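Local coordinates for protein AvGluR1 ligand binding domain (Adineta vaga, PDB 4IO6) that binds amino acids such as glutamate and methionine as the clamshell ligand-binding domain of an ionotropic glutamate receptor, a probable ligand-gated ion channel, at the methionine site. Residues are numbered along the deposited sequence; one frame, centred on the assembly and turned at random.

The methionine site. Residues 67, 85-87, 92, 107, 136, 139-141, 162, 178-180, 207. With MET (methionine), chain B.
This is the agonist pocket of an ionotropic glutamate receptor ligand-binding domain, in the cleft between the two lobes of the clamshell. Tyr67, Asp85, Thr87 and Arg92 come from one lobe; Thr139, Ala140 and Asp180 come from the other. Methionine is almost wholly buried. Its carboxylate meets the guanidinium of Arg92 end-on, with one nitrogen to each oxygen. Arg92 NH1 lies 2.8 Å from MET O in a nearly straight hydrogen bond (178° at H) that is also a salt bridge, and NH2 bonds to OXT. The extended Arg92 chain brings the group there, and Thr87 O also accepts from NH1. Each carboxylate oxygen has a second, backbone donor: Thr87 N for O, and Ala140 N, at the start of helix 140-149, for OXT. MET N donates to Asp85 O and Thr87 OG1. The bond from MET N to Asp180 OD2 is 2.7 Å. Asp180 uses its syn lone pair, and its charge probably favours a protonated amine. Tyr67, CG anti to the carbonyl carbon (chi1 -77°), lays one ring face against the ligand, with MET CB 3.9 Å from the ring centroid, toward the rim. Tyr67 CD2 lies 3.5 Å from MET O. The hydroxyl donates to Asp85 OD1 and takes both terminal nitrogens of Arg162 in the guanidinium plane, which pins the far end of the ring. Arg162 NH2 also salt-bridges Asp85 OD2. An alanine here would probably lose the ring's contacts with MET CB and the carboxylate, and weaken the positioning of Asp85 and Arg162 by removing the hydroxyl that links them. At the far end the thioether passes Thr139 CB, 3.7 Å from MET SD. Arg136's bend at chi3 (-79°) and its NH2 bond to Phe178 O set its guanidinium beside the thioether chain, with Arg136 NH2 3.7 Å from MET CE. The ligand's terminal methyl, MET CE, ends 3.4 Å from Met107 SD.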
ATOM      1  N   TYR A  67      12.814  11.055 -11.354  1.00 15.17           N
ATOM      2  CA  TYR A  67      12.274  10.722 -10.036  1.00 12.11           C
ATOM      3  C   TYR A  67      13.424  10.472  -9.060  1.00 14.71           C
ATOM      4  O   TYR A  67      13.396  10.940  -7.908  1.00 14.90           O
ATOM      5  CB  TYR A  67      11.289   9.548 -10.125  1.00 14.73           C
ATOM      6  CG  TYR A  67       9.976  10.025 -10.680  1.00 12.69           C
ATOM      7  CD1 TYR A  67       9.803  10.236 -12.024  1.00 12.49           C
ATOM      8  CD2 TYR A  67       8.925  10.353  -9.831  1.00 12.95           C
ATOM      9  CE1 TYR A  67       8.602  10.734 -12.532  1.00 13.01           C
ATOM     10  CE2 TYR A  67       7.735  10.850 -10.318  1.00 12.74           C
ATOM     11  CZ  TYR A  67       7.572  11.042 -11.678  1.00 12.57           C
ATOM     12  OH  TYR A  67       6.376  11.560 -12.161  1.00 14.82           O
ATOM     13  N   ASP A  85       3.841  11.183  -7.676  1.00 11.93           N
ATOM     14  CA  ASP A  85       3.714   9.791  -8.066  1.00 10.47           C
ATOM     15  C   ASP A  85       5.086   9.144  -7.941  1.00 13.89           C
ATOM     16  O   ASP A  85       5.709   8.730  -8.917  1.00 12.20           O
ATOM     17  CB  ASP A  85       3.098   9.690  -9.469  1.00 12.60           C
ATOM     18  CG  ASP A  85       3.794  10.545 -10.534  1.00 14.69           C
ATOM     19  OD1 ASP A  85       4.516  11.524 -10.235  1.00 14.12           O
ATOM     20  OD2 ASP A  85       3.530  10.270 -11.759  1.00 14.12           O
ATOM     21  N   ILE A  86       5.563   9.114  -6.695  1.00 11.13           N
ATOM     22  CA  ILE A  86       6.909   8.742  -6.351  1.00  9.98           C
ATOM     23  C   ILE A  86       6.904   7.354  -5.700  1.00 12.81           C
ATOM     24  O   ILE A  86       6.362   7.155  -4.631  1.00 11.26           O
ATOM     25  CB  ILE A  86       7.553   9.764  -5.384  1.00 10.33           C
ATOM     26  CG1 ILE A  86       7.477  11.191  -5.932  1.00 12.18           C
ATOM     27  CG2 ILE A  86       8.981   9.355  -5.109  1.00 12.47           C
ATOM     28  CD1 ILE A  86       7.849  12.277  -4.900  1.00 16.99           C
ATOM     29  N   THR A  87       7.486   6.376  -6.383  1.00 10.86           N
ATOM     30  CA  THR A  87       7.465   5.014  -5.946  1.00 10.31           C
ATOM     31  C   THR A  87       8.431   4.781  -4.783  1.00  9.69           C
ATOM     32  O   THR A  87       9.568   5.247  -4.809  1.00 10.79           O
ATOM     33  CB  THR A  87       7.827   4.075  -7.125  1.00 10.68           C
ATOM     34  OG1 THR A  87       6.884   4.342  -8.159  1.00 12.66           O
ATOM     35  CG2 THR A  87       7.740   2.651  -6.737  1.00 11.14           C
ATOM     36  N   ARG A  92      15.857   3.822  -2.575  1.00 12.37           N
ATOM     37  CA  ARG A  92      15.563   5.156  -2.113  1.00 10.61           C
ATOM     38  C   ARG A  92      15.433   5.219  -0.608  1.00 11.20           C
ATOM     39  O   ARG A  92      15.815   6.209   0.005  1.00 11.78           O
ATOM     40  CB  ARG A  92      14.275   5.645  -2.751  1.00 11.05           C
ATOM     41  CG  ARG A  92      14.421   5.871  -4.251  1.00 12.21           C
ATOM     42  CD  ARG A  92      13.082   6.038  -4.954  1.00 12.91           C
ATOM     43  NE  ARG A  92      13.274   6.217  -6.401  1.00 12.62           N
ATOM     44  CZ  ARG A  92      12.303   6.459  -7.285  1.00 13.64           C
ATOM     45  NH1 ARG A  92      11.046   6.544  -6.898  1.00 11.80           N
ATOM     46  NH2 ARG A  92      12.590   6.594  -8.586  1.00 13.29           N
ATOM     47  N   MET A 107       2.903  -1.157 -12.603  1.00 13.36           N
ATOM     48  CA  MET A 107       3.268  -0.651 -13.926  1.00 15.32           C
ATOM     49  C   MET A 107       2.558  -1.387 -15.043  1.00 15.90           C
ATOM     50  O   MET A 107       2.123  -2.536 -14.876  1.00 16.03           O
ATOM     51  CB  MET A 107       4.784  -0.735 -14.118  1.00 16.16           C
ATOM     52  CG  MET A 107       5.518   0.273 -13.277  1.00 18.41           C
ATOM     53  SD  MET A 107       7.291   0.367 -13.715  1.00 27.19           S
ATOM     54  CE  MET A 107       7.987  -0.917 -12.717  1.00 35.41           C
ATOM     55  N   ARG A 136      12.768   5.396 -19.233  1.00 15.25           N
ATOM     56  CA  ARG A 136      13.095   6.679 -18.628  1.00 15.12           C
ATOM     57  C   ARG A 136      14.168   6.475 -17.533  1.00 15.37           C
ATOM     58  O   ARG A 136      13.960   5.737 -16.581  1.00 14.30           O
ATOM     59  CB  ARG A 136      11.853   7.343 -18.034  1.00 14.48           C
ATOM     60  CG  ARG A 136      10.975   7.977 -19.080  1.00 19.70           C
ATOM     61  CD  ARG A 136       9.671   8.449 -18.422  1.00 23.78           C
ATOM     62  NE  ARG A 136       8.777   7.316 -18.229  1.00 21.98           N
ATOM     63  CZ  ARG A 136       7.809   7.241 -17.310  1.00 21.96           C
ATOM     64  NH1 ARG A 136       7.621   8.203 -16.415  1.00 16.61           N
ATOM     65  NH2 ARG A 136       7.048   6.162 -17.268  1.00 21.83           N
ATOM     66  N   THR A 139      14.138   6.172 -12.965  1.00 15.09           N
ATOM     67  CA  THR A 139      12.783   5.796 -12.570  1.00 12.55           C
ATOM     68  C   THR A 139      12.739   4.355 -12.098  1.00 13.92           C
ATOM     69  O   THR A 139      13.637   3.537 -12.388  1.00 14.32           O
ATOM     70  CB  THR A 139      11.761   5.908 -13.717  1.00 14.33           C
ATOM     71  OG1 THR A 139      12.084   4.938 -14.740  1.00 16.14           O
ATOM     72  CG2 THR A 139      11.758   7.315 -14.273  1.00 15.56           C
ATOM     73  N   ALA A 140      11.646   4.000 -11.431  1.00 14.77           N
ATOM     74  CA  ALA A 140      11.417   2.611 -11.074  1.00 16.24           C
ATOM     75  C   ALA A 140      11.323   1.659 -12.282  1.00 15.25           C
ATOM     76  O   ALA A 140      11.578   0.453 -12.166  1.00 16.84           O
ATOM     77  CB  ALA A 140      10.155   2.494 -10.184  1.00 16.44           C
ATOM     78  N   GLY A 141      10.961   2.189 -13.447  1.00 15.50           N
ATOM     79  CA  GLY A 141      10.913   1.402 -14.667  1.00 15.28           C
ATOM     80  C   GLY A 141      12.319   0.960 -15.061  1.00 14.10           C
ATOM     81  O   GLY A 141      12.530  -0.178 -15.511  1.00 16.59           O
ATOM     82  N   ARG A 162       8.639  11.886 -19.922  1.00 19.44           N
ATOM     83  CA  ARG A 162       7.483  11.254 -20.530  1.00 20.39           C
ATOM     84  C   ARG A 162       7.268  11.791 -21.934  1.00 20.44           C
ATOM     85  O   ARG A 162       6.877  11.054 -22.811  1.00 21.23           O
ATOM     86  CB  ARG A 162       6.227  11.467 -19.689  1.00 17.77           C
ATOM     87  CG  ARG A 162       6.222  10.630 -18.440  1.00 17.38           C
ATOM     88  CD  ARG A 162       4.912  10.743 -17.699  1.00 15.83           C
ATOM     89  NE  ARG A 162       4.909  10.005 -16.449  1.00 15.41           N
ATOM     90  CZ  ARG A 162       5.341  10.458 -15.277  1.00 15.52           C
ATOM     91  NH1 ARG A 162       5.871  11.680 -15.165  1.00 18.11           N
ATOM     92  NH2 ARG A 162       5.316   9.638 -14.227  1.00 17.25           N
ATOM     93  N   PHE A 178       7.367   1.658 -20.349  1.00 16.11           N
ATOM     94  CA  PHE A 178       6.636   1.324 -19.115  1.00 15.80           C
ATOM     95  C   PHE A 178       6.079   2.599 -18.508  1.00 15.46           C
ATOM     96  O   PHE A 178       6.739   3.652 -18.546  1.00 16.93           O
ATOM     97  CB  PHE A 178       7.553   0.715 -18.054  1.00 17.66           C
ATOM     98  CG  PHE A 178       8.272  -0.549 -18.461  1.00 16.37           C
ATOM     99  CD1 PHE A 178       7.750  -1.416 -19.393  1.00 18.11           C
ATOM    100  CD2 PHE A 178       9.483  -0.873 -17.840  1.00 19.89           C
ATOM    101  CE1 PHE A 178       8.440  -2.585 -19.730  1.00 20.99           C
ATOM    102  CE2 PHE A 178      10.163  -2.037 -18.149  1.00 19.14           C
ATOM    103  CZ  PHE A 178       9.652  -2.891 -19.081  1.00 18.50           C
ATOM    104  N   MET A 179       4.885   2.495 -17.926  1.00 13.92           N
ATOM    105  CA  MET A 179       4.294   3.573 -17.160  1.00 13.78           C
ATOM    106  C   MET A 179       3.646   3.020 -15.899  1.00 12.88           C
ATOM    107  O   MET A 179       3.209   1.880 -15.865  1.00 14.93           O
ATOM    108  CB  MET A 179       3.192   4.300 -17.941  1.00 16.22           C
ATOM    109  CG  MET A 179       3.700   5.204 -19.054  1.00 15.94           C
ATOM    110  SD  MET A 179       2.404   6.236 -19.786  1.00 18.03           S
ATOM    111  CE  MET A 179       2.124   7.453 -18.495  1.00 15.68           C
ATOM    112  N   ASP A 180       3.511   3.875 -14.874  1.00 12.79           N
ATOM    113  CA  ASP A 180       2.638   3.577 -13.734  1.00 11.89           C
ATOM    114  C   ASP A 180       1.178   3.507 -14.208  1.00 13.94           C
ATOM    115  O   ASP A 180       0.785   4.208 -15.139  1.00 12.94           O
ATOM    116  CB  ASP A 180       2.752   4.663 -12.663  1.00 12.30           C
ATOM    117  CG  ASP A 180       4.117   4.731 -11.997  1.00 13.64           C
ATOM    118  OD1 ASP A 180       4.784   3.675 -11.806  1.00 15.35           O
ATOM    119  OD2 ASP A 180       4.542   5.865 -11.669  1.00 13.45           O
ATOM    120  N   PHE A 207       3.069   4.509  -3.676  1.00 10.03           N
ATOM    121  CA  PHE A 207       3.566   5.885  -3.731  1.00  8.85           C
ATOM    122  C   PHE A 207       3.574   6.427  -2.300  1.00 12.33           C
ATOM    123  O   PHE A 207       2.624   6.178  -1.542  1.00 13.73           O
ATOM    124  CB  PHE A 207       2.688   6.860  -4.548  1.00 10.70           C
ATOM    125  CG  PHE A 207       2.590   6.566  -6.026  1.00 11.57           C
ATOM    126  CD1 PHE A 207       3.618   5.970  -6.692  1.00 13.19           C
ATOM    127  CD2 PHE A 207       1.470   6.930  -6.743  1.00 14.05           C
ATOM    128  CE1 PHE A 207       3.530   5.714  -8.052  1.00 14.27           C
ATOM    129  CE2 PHE A 207       1.370   6.668  -8.090  1.00 13.06           C
ATOM    130  CZ  PHE A 207       2.398   6.080  -8.736  1.00 11.51           C
TER
HETATM  131  N   MET B 301       6.726   6.342 -10.086  1.00 11.20           N
HETATM  132  CA  MET B 301       7.992   6.093 -10.807  1.00 11.75           C
HETATM  133  C   MET B 301       9.171   6.457  -9.945  1.00 11.83           C
HETATM  134  O   MET B 301       9.012   6.979  -8.803  1.00  9.96           O
HETATM  135  CB  MET B 301       8.075   6.849 -12.139  1.00 15.40           C
HETATM  136  CG  MET B 301       7.367   6.123 -13.250  1.00 16.79           C
HETATM  137  SD  MET B 301       8.336   4.600 -13.645  1.00 18.49           S
HETATM  138  CE  MET B 301       7.099   3.643 -14.533  1.00 23.04           C
HETATM  139  OXT MET B 301      10.329   6.268 -10.338  1.00 12.25           O